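Local atomic coordinates of CDP-glucose-4,6-dehydratase (Yersinia pseudotuberculosis, PDB entry 1RKX), a protein that catalyses the dehydration of CDP-D-glucose to CDP-4-keto-6-deoxy-D-glucose with bound NAD, as a member of the short-chain dehydrogenase/reductase family. Residues 16-21 with 38-43; 12-17 with 83-88. All blocks are in the same frame, centred on the assembly; numbering follows the deposited sequence.

Interaction 1 (16-21 with 38-43); sequences GHTGFK and GYSLTA. With NAD (nicotinamide-adenine-dinucleotide), chain G.
H17 and S40 carry much of the polar contact between the glycine-rich turn 16-19, leading into helix 20-31, and the end of strand 35-40 with the loop after it. H17 ND1 and S40 OG share a hydrogen bond of 2.7 Å, and H17 NE2 is taken up by S61. A weak bond from T18 N reaches the same S40 OG at 3.3 Å, and G16 N donates to Y39 O from above the carbonyl plane. T18 OG1 gives its proton to L41 O, 2.8 Å away, and accepts one from NAD O3B at 2.8 Å; chi1 of 62° sets this oxygen between backbone N and carbonyl carbon, facing both partners. Apolar contact centres on the imidazole. G38 CA lies over the middle of the H17 ring, 3.5 Å from its centroid in a CH-pi contact, while T18 CG2 covers the opposite face nearer the rim. The cofactor meets both segments: F20 N and K21 N, in the first turn of helix 20-31, bond to NAD O2A and O2N, and L41 N reaches NAD O2B weakly. Buried hydroxyls thus tie loop to strand, T18 coupling both to the adenosine ribose; the two amide bonds are consistent with the helix start stabilising the pyrophosphate charge, as in other Rossmann folds.

Interaction 2 (12-17 with 83-88); sequences VFVTGH and IVFHMA. With NAD (nicotinamide-adenine-dinucleotide), chain G.
V12 packs against the edge of F85 on one face of the parallel Rossmann sheet, where strand 11-15 runs beside strand 83-86 with an angle of 10° between the short segments. V12 CG1 comes in at the rim of the F85 ring, in its plane and 3.6 Å from F85 CD1; chi1 of -171° puts this methyl anti to the backbone N. Past the strand end, M87 lies alongside V14, which is on the same face as V12, and the bend in the methionine chain leaves M87 CE 4.1 Å from V14 CG1. W7 and L25 pack against F85 from helices 4-7 and 20-31. On the other face, F13 CB rests against V84 CG2, while the F13 ring leads away from the neighbouring strand. Three backbone bonds join the strands: F13 N to I83 O, F85 N to F13 O and T15 N to F85 O. Beyond them M87 N reaches T15 O, and the CA atoms of G16 and A88 come within 3.9 Å where the chains turn toward NAD; M87 O accepts a bond from NAD O3D. T15 OG1 fills the recess between H86 and the 87-88 backbone: it shares a 2.7 Å hydrogen bond with H86 ND1, accepts one from A88 N at 3.1 Å, and takes a weak one from M87 N.

The centres of interactions 1 and 2 lie 9 Å apart, and their segments overlap at G16 and H17, where strand 11-15 gives way to the loop before helix 20-31, though H17 makes its contacts in interaction 1 alone. In the seven-stranded parallel sheet, strand 11-15 sits between 35-40 and 83-86, so interaction 1 looks to one neighbour and interaction 2 to the other. Along the chain, 35-40 follows helix 20-31 in a beta-alpha-beta unit, whereas 83-86 arrives later, after strand 60-63 and helix 69-79. Direct contacts join the two: Y39 N probably bonds to V14 O at 3.0 Å, and Y39 CB packs on F13 CZ. Both contacts touch NAD, so three adjacent strand ends together build part of its binding site.

Interaction 1 (16-21 with 38-43)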
loop_
_atom_site.group_PDB
_atom_site.type_symbol
_atom_site.label_atom_id
_atom_site.label_comp_id
_atom_site.label_asym_id
_atom_site.label_seq_id
_atom_site.Cartn_x
_atom_site.Cartn_y
_atom_site.Cartn_z
ATOM N N GLY C 16 -10.445 33.885 -5.070
ATOM C CA GLY C 16 -10.129 33.566 -6.449
ATOM C C GLY C 16 -11.290 33.784 -7.406
ATOM O O GLY C 16 -11.337 33.176 -8.479
ATOM N N HIS C 17 -12.226 34.651 -7.027
ATOM C CA HIS C 17 -13.382 34.942 -7.864
ATOM C C HIS C 17 -13.029 35.688 -9.154
ATOM O O HIS C 17 -13.840 35.732 -10.081
ATOM C CB HIS C 17 -14.421 35.754 -7.078
ATOM C CG HIS C 17 -14.025 37.181 -6.845
ATOM N ND1 HIS C 17 -12.900 37.540 -6.132
ATOM C CD2 HIS C 17 -14.617 38.342 -7.219
ATOM C CE1 HIS C 17 -12.817 38.858 -6.073
ATOM N NE2 HIS C 17 -13.847 39.368 -6.724
ATOM N N THR C 18 -11.830 36.266 -9.230
ATOM C CA THR C 18 -11.434 37.002 -10.430
ATOM C C THR C 18 -10.772 36.102 -11.472
ATOM O O THR C 18 -10.356 36.568 -12.530
ATOM C CB THR C 18 -10.454 38.155 -10.097
ATOM O OG1 THR C 18 -9.250 37.616 -9.541
ATOM C CG2 THR C 18 -11.093 39.137 -9.104
ATOM N N GLY C 19 -10.682 34.813 -11.160
ATOM C CA GLY C 19 -10.066 33.870 -12.076
ATOM C C GLY C 19 -11.066 33.108 -12.930
ATOM O O GLY C 19 -12.272 33.376 -12.895
ATOM N N PHE C 20 -10.556 32.145 -13.691
ATOM C CA PHE C 20 -11.374 31.331 -14.586
ATOM C C PHE C 20 -12.437 30.509 -13.864
ATOM O O PHE C 20 -13.637 30.717 -14.073
ATOM C CB PHE C 20 -10.458 30.418 -15.415
ATOM C CG PHE C 20 -11.191 29.447 -16.304
ATOM C CD1 PHE C 20 -12.119 29.896 -17.243
ATOM C CD2 PHE C 20 -10.911 28.084 -16.235
ATOM C CE1 PHE C 20 -12.758 29.001 -18.109
ATOM C CE2 PHE C 20 -11.540 27.176 -17.092
ATOM C CZ PHE C 20 -12.466 27.636 -18.034
ATOM N N LYS C 21 -12.014 29.572 -13.020
ATOM C CA LYS C 21 -12.969 28.739 -12.298
ATOM C C LYS C 21 -13.788 29.556 -11.311
ATOM O O LYS C 21 -14.992 29.339 -11.160
ATOM C CB LYS C 21 -12.251 27.612 -11.549
ATOM C CG LYS C 21 -11.567 26.596 -12.463
ATOM C CD LYS C 21 -10.836 25.525 -11.669
ATOM C CE LYS C 21 -11.792 24.705 -10.812
ATOM N NZ LYS C 21 -11.083 23.654 -10.022
ATOM N N GLY C 38 -16.342 38.068 -3.020
ATOM C CA GLY C 38 -15.112 37.497 -3.535
ATOM C C GLY C 38 -13.881 38.221 -3.010
ATOM O O GLY C 38 -13.936 39.409 -2.692
ATOM N N TYR C 39 -12.769 37.493 -2.923
ATOM C CA TYR C 39 -11.502 38.047 -2.438
ATOM C C TYR C 39 -10.406 37.470 -3.329
ATOM O O TYR C 39 -10.141 36.265 -3.281
ATOM C CB TYR C 39 -11.277 37.620 -0.987
ATOM C CG TYR C 39 -10.056 38.220 -0.319
ATOM C CD1 TYR C 39 -10.157 39.375 0.458
ATOM C CD2 TYR C 39 -8.802 37.618 -0.443
ATOM C CE1 TYR C 39 -9.040 39.915 1.103
ATOM C CE2 TYR C 39 -7.675 38.154 0.195
ATOM C CZ TYR C 39 -7.807 39.301 0.968
ATOM O OH TYR C 39 -6.712 39.830 1.615
ATOM N N SER C 40 -9.790 38.321 -4.146
ATOM C CA SER C 40 -8.732 37.895 -5.067
ATOM C C SER C 40 -7.831 39.065 -5.417
ATOM O O SER C 40 -8.090 40.208 -5.040
ATOM C CB SER C 40 -9.324 37.403 -6.399
ATOM O OG SER C 40 -10.401 36.498 -6.235
ATOM N N LEU C 41 -6.766 38.769 -6.151
ATOM C CA LEU C 41 -5.890 39.817 -6.648
ATOM C C LEU C 41 -6.615 40.215 -7.934
ATOM O O LEU C 41 -7.579 39.551 -8.329
ATOM C CB LEU C 41 -4.514 39.264 -7.014
ATOM C CG LEU C 41 -3.615 38.739 -5.898
ATOM C CD1 LEU C 41 -2.328 38.201 -6.511
ATOM C CD2 LEU C 41 -3.308 39.860 -4.911
ATOM N N THR C 42 -6.166 41.280 -8.583
ATOM C CA THR C 42 -6.779 41.718 -9.832
ATOM C C THR C 42 -6.770 40.548 -10.824
ATOM O O THR C 42 -5.848 39.730 -10.809
ATOM C CB THR C 42 -5.994 42.904 -10.431
ATOM O OG1 THR C 42 -6.166 44.055 -9.593
ATOM C CG2 THR C 42 -6.477 43.227 -11.838
ATOM N N ALA C 43 -7.792 40.464 -11.675
ATOM C CA ALA C 43 -7.883 39.388 -12.666
ATOM C C ALA C 43 -6.495 39.118 -13.257
ATOM O O ALA C 43 -5.779 40.041 -13.654
ATOM C CB ALA C 43 -8.870 39.765 -13.768
HETATM P PA NAD G . -6.852 31.451 -12.491
HETATM O O1A NAD G . -5.451 31.916 -12.583
HETATM O O2A NAD G . -7.776 31.864 -13.580
HETATM O O5B NAD G . -7.507 31.904 -11.094
HETATM C C5B NAD G . -6.656 32.024 -9.929
HETATM C C4B NAD G . -7.267 32.981 -8.903
HETATM O O4B NAD G . -6.276 32.983 -7.850
HETATM C C3B NAD G . -7.349 34.415 -9.403
HETATM O O3B NAD G . -8.678 34.890 -9.107
HETATM C C2B NAD G . -6.245 35.105 -8.623
HETATM O O2B NAD G . -6.470 36.531 -8.441
HETATM C C1B NAD G . -6.217 34.293 -7.354
HETATM N N9A NAD G . -4.978 34.460 -6.612
HETATM C C8A NAD G . -3.731 33.994 -6.938
HETATM N N7A NAD G . -2.793 34.326 -6.055
HETATM C C5A NAD G . -3.478 35.052 -5.101
HETATM C C6A NAD G . -3.045 35.683 -3.914
HETATM N N6A NAD G . -1.814 35.704 -3.447
HETATM N N1A NAD G . -3.987 36.340 -3.167
HETATM C C2A NAD G . -5.281 36.340 -3.627
HETATM N N3A NAD G . -5.796 35.792 -4.707
HETATM C C4A NAD G . -4.830 35.149 -5.420
HETATM O O3 NAD G . -6.840 29.897 -12.347
HETATM P PN NAD G . -8.065 28.818 -12.241
HETATM O O1N NAD G . -7.919 27.985 -13.438
HETATM O O2N NAD G . -9.345 29.569 -12.196
HETATM O O5D NAD G . -7.690 27.989 -10.946
HETATM C C5D NAD G . -8.611 28.040 -9.851
HETATM C C4D NAD G . -8.138 27.129 -8.735
HETATM O O4D NAD G . -8.221 25.777 -9.295
HETATM C C3D NAD G . -6.696 27.250 -8.244
HETATM O O3D NAD G . -6.657 26.849 -6.860
HETATM C C2D NAD G . -5.970 26.245 -9.128
HETATM O O2D NAD G . -4.726 25.850 -8.526
HETATM C C1D NAD G . -6.977 25.126 -9.173
HETATM N N1N NAD G . -6.751 24.224 -10.297
HETATM C C2N NAD G . -7.092 24.558 -11.619
HETATM C C3N NAD G . -6.925 23.571 -12.732
HETATM C C7N NAD G . -7.359 23.981 -14.079
HETATM O O7N NAD G . -7.234 23.141 -14.984
HETATM N N7N NAD G . -7.874 25.196 -14.359
HETATM C C4N NAD G . -6.238 22.256 -12.437
HETATM C C5N NAD G . -5.916 22.076 -10.988
HETATM C C6N NAD G . -6.152 22.953 -10.035
#

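Interaction 2 (12-17 with 83-88)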
loop_
_atom_site.group_PDB
_atom_site.type_symbol
_atom_site.label_atom_id
_atom_site.label_comp_id
_atom_site.label_asym_id
_atom_site.label_seq_id
_atom_site.Cartn_x
_atom_site.Cartn_y
_atom_site.Cartn_z
ATOM N N VAL C 12 -22.098 33.347 0.667
ATOM C CA VAL C 12 -20.959 32.579 0.170
ATOM C C VAL C 12 -19.736 33.452 -0.098
ATOM O O VAL C 12 -19.816 34.465 -0.802
ATOM C CB VAL C 12 -21.348 31.829 -1.131
ATOM C CG1 VAL C 12 -20.242 30.858 -1.538
ATOM C CG2 VAL C 12 -22.661 31.089 -0.926
ATOM N N PHE C 13 -18.604 33.042 0.467
ATOM C CA PHE C 13 -17.342 33.757 0.321
ATOM C C PHE C 13 -16.477 32.946 -0.642
ATOM O O PHE C 13 -16.249 31.760 -0.421
ATOM C CB PHE C 13 -16.654 33.863 1.684
ATOM C CG PHE C 13 -15.442 34.760 1.693
ATOM C CD1 PHE C 13 -15.581 36.138 1.817
ATOM C CD2 PHE C 13 -14.161 34.221 1.606
ATOM C CE1 PHE C 13 -14.457 36.974 1.859
ATOM C CE2 PHE C 13 -13.030 35.043 1.645
ATOM C CZ PHE C 13 -13.178 36.422 1.772
ATOM N N VAL C 14 -15.996 33.585 -1.701
ATOM C CA VAL C 14 -15.185 32.898 -2.696
ATOM C C VAL C 14 -13.826 33.553 -2.945
ATOM O O VAL C 14 -13.765 34.675 -3.442
ATOM C CB VAL C 14 -15.921 32.841 -4.060
ATOM C CG1 VAL C 14 -15.055 32.110 -5.091
ATOM C CG2 VAL C 14 -17.277 32.161 -3.903
ATOM N N THR C 15 -12.735 32.868 -2.605
ATOM C CA THR C 15 -11.425 33.439 -2.892
ATOM C C THR C 15 -11.136 33.028 -4.326
ATOM O O THR C 15 -11.550 31.945 -4.757
ATOM C CB THR C 15 -10.298 32.891 -1.970
ATOM O OG1 THR C 15 -10.105 31.487 -2.207
ATOM C CG2 THR C 15 -10.642 33.127 -0.508
ATOM N N GLY C 16 -10.445 33.885 -5.070
ATOM C CA GLY C 16 -10.129 33.566 -6.449
ATOM C C GLY C 16 -11.290 33.784 -7.406
ATOM O O GLY C 16 -11.337 33.176 -8.479
ATOM N N HIS C 17 -12.226 34.651 -7.027
ATOM C CA HIS C 17 -13.382 34.942 -7.864
ATOM C C HIS C 17 -13.029 35.688 -9.154
ATOM O O HIS C 17 -13.840 35.732 -10.081
ATOM C CB HIS C 17 -14.421 35.754 -7.078
ATOM C CG HIS C 17 -14.025 37.181 -6.845
ATOM N ND1 HIS C 17 -12.900 37.540 -6.132
ATOM C CD2 HIS C 17 -14.617 38.342 -7.219
ATOM C CE1 HIS C 17 -12.817 38.858 -6.073
ATOM N NE2 HIS C 17 -13.847 39.368 -6.724
ATOM N N ILE C 83 -20.814 29.659 3.936
ATOM C CA ILE C 83 -20.150 28.749 3.014
ATOM C C ILE C 83 -18.942 29.431 2.387
ATOM O O ILE C 83 -19.014 30.589 1.963
ATOM C CB ILE C 83 -21.112 28.303 1.891
ATOM C CG1 ILE C 83 -22.347 27.628 2.497
ATOM C CG2 ILE C 83 -20.401 27.329 0.949
ATOM C CD1 ILE C 83 -23.428 27.288 1.480
ATOM N N VAL C 84 -17.832 28.701 2.319
ATOM C CA VAL C 84 -16.610 29.237 1.748
ATOM C C VAL C 84 -16.009 28.315 0.689
ATOM O O VAL C 84 -15.900 27.109 0.897
ATOM C CB VAL C 84 -15.531 29.454 2.830
ATOM C CG1 VAL C 84 -14.237 29.936 2.172
ATOM C CG2 VAL C 84 -16.017 30.459 3.869
ATOM N N PHE C 85 -15.633 28.895 -0.444
ATOM C CA PHE C 85 -14.974 28.161 -1.520
ATOM C C PHE C 85 -13.609 28.819 -1.681
ATOM O O PHE C 85 -13.521 29.997 -2.050
ATOM C CB PHE C 85 -15.738 28.281 -2.842
ATOM C CG PHE C 85 -17.015 27.493 -2.888
ATOM C CD1 PHE C 85 -18.232 28.096 -2.575
ATOM C CD2 PHE C 85 -17.008 26.150 -3.265
ATOM C CE1 PHE C 85 -19.429 27.372 -2.644
ATOM C CE2 PHE C 85 -18.197 25.414 -3.338
ATOM C CZ PHE C 85 -19.412 26.028 -3.027
ATOM N N HIS C 86 -12.546 28.075 -1.390
ATOM C CA HIS C 86 -11.199 28.615 -1.511
ATOM C C HIS C 86 -10.584 28.191 -2.836
ATOM O O HIS C 86 -10.150 27.048 -2.990
ATOM C CB HIS C 86 -10.338 28.136 -0.334
ATOM C CG HIS C 86 -8.906 28.582 -0.399
ATOM N ND1 HIS C 86 -8.540 29.885 -0.665
ATOM C CD2 HIS C 86 -7.750 27.897 -0.221
ATOM C CE1 HIS C 86 -7.222 29.982 -0.651
ATOM N NE2 HIS C 86 -6.719 28.790 -0.383
ATOM N N MET C 87 -10.558 29.111 -3.797
ATOM C CA MET C 87 -9.992 28.816 -5.102
ATOM C C MET C 87 -8.772 29.649 -5.462
ATOM O O MET C 87 -8.143 29.410 -6.490
ATOM C CB MET C 87 -11.054 28.966 -6.192
ATOM C CG MET C 87 -12.089 27.857 -6.160
ATOM S SD MET C 87 -12.966 27.657 -7.718
ATOM C CE MET C 87 -14.218 28.862 -7.519
ATOM N N ALA C 88 -8.434 30.623 -4.624
ATOM C CA ALA C 88 -7.278 31.469 -4.891
ATOM C C ALA C 88 -5.988 30.671 -4.712
ATOM O O ALA C 88 -5.808 29.966 -3.715
ATOM C CB ALA C 88 -7.277 32.682 -3.962
HETATM P PA NAD G . -6.852 31.451 -12.491
HETATM O O1A NAD G . -5.451 31.916 -12.583
HETATM O O2A NAD G . -7.776 31.864 -13.580
HETATM O O5B NAD G . -7.507 31.904 -11.094
HETATM C C5B NAD G . -6.656 32.024 -9.929
HETATM C C4B NAD G . -7.267 32.981 -8.903
HETATM O O4B NAD G . -6.276 32.983 -7.850
HETATM C C3B NAD G . -7.349 34.415 -9.403
HETATM O O3B NAD G . -8.678 34.890 -9.107
HETATM C C2B NAD G . -6.245 35.105 -8.623
HETATM O O2B NAD G . -6.470 36.531 -8.441
HETATM C C1B NAD G . -6.217 34.293 -7.354
HETATM N N9A NAD G . -4.978 34.460 -6.612
HETATM C C8A NAD G . -3.731 33.994 -6.938
HETATM N N7A NAD G . -2.793 34.326 -6.055
HETATM C C5A NAD G . -3.478 35.052 -5.101
HETATM C C6A NAD G . -3.045 35.683 -3.914
HETATM N N6A NAD G . -1.814 35.704 -3.447
HETATM N N1A NAD G . -3.987 36.340 -3.167
HETATM C C2A NAD G . -5.281 36.340 -3.627
HETATM N N3A NAD G . -5.796 35.792 -4.707
HETATM C C4A NAD G . -4.830 35.149 -5.420
HETATM O O3 NAD G . -6.840 29.897 -12.347
HETATM P PN NAD G . -8.065 28.818 -12.241
HETATM O O1N NAD G . -7.919 27.985 -13.438
HETATM O O2N NAD G . -9.345 29.569 -12.196
HETATM O O5D NAD G . -7.690 27.989 -10.946
HETATM C C5D NAD G . -8.611 28.040 -9.851
HETATM C C4D NAD G . -8.138 27.129 -8.735
HETATM O O4D NAD G . -8.221 25.777 -9.295
HETATM C C3D NAD G . -6.696 27.250 -8.244
HETATM O O3D NAD G . -6.657 26.849 -6.860
HETATM C C2D NAD G . -5.970 26.245 -9.128
HETATM O O2D NAD G . -4.726 25.850 -8.526
HETATM C C1D NAD G . -6.977 25.126 -9.173
HETATM N N1N NAD G . -6.751 24.224 -10.297
HETATM C C2N NAD G . -7.092 24.558 -11.619
HETATM C C3N NAD G . -6.925 23.571 -12.732
HETATM C C7N NAD G . -7.359 23.981 -14.079
HETATM O O7N NAD G . -7.234 23.141 -14.984
HETATM N N7N NAD G . -7.874 25.196 -14.359
HETATM C C4N NAD G . -6.238 22.256 -12.437
HETATM C C5N NAD G . -5.916 22.076 -10.988
HETATM C C6N NAD G . -6.152 22.953 -10.035
#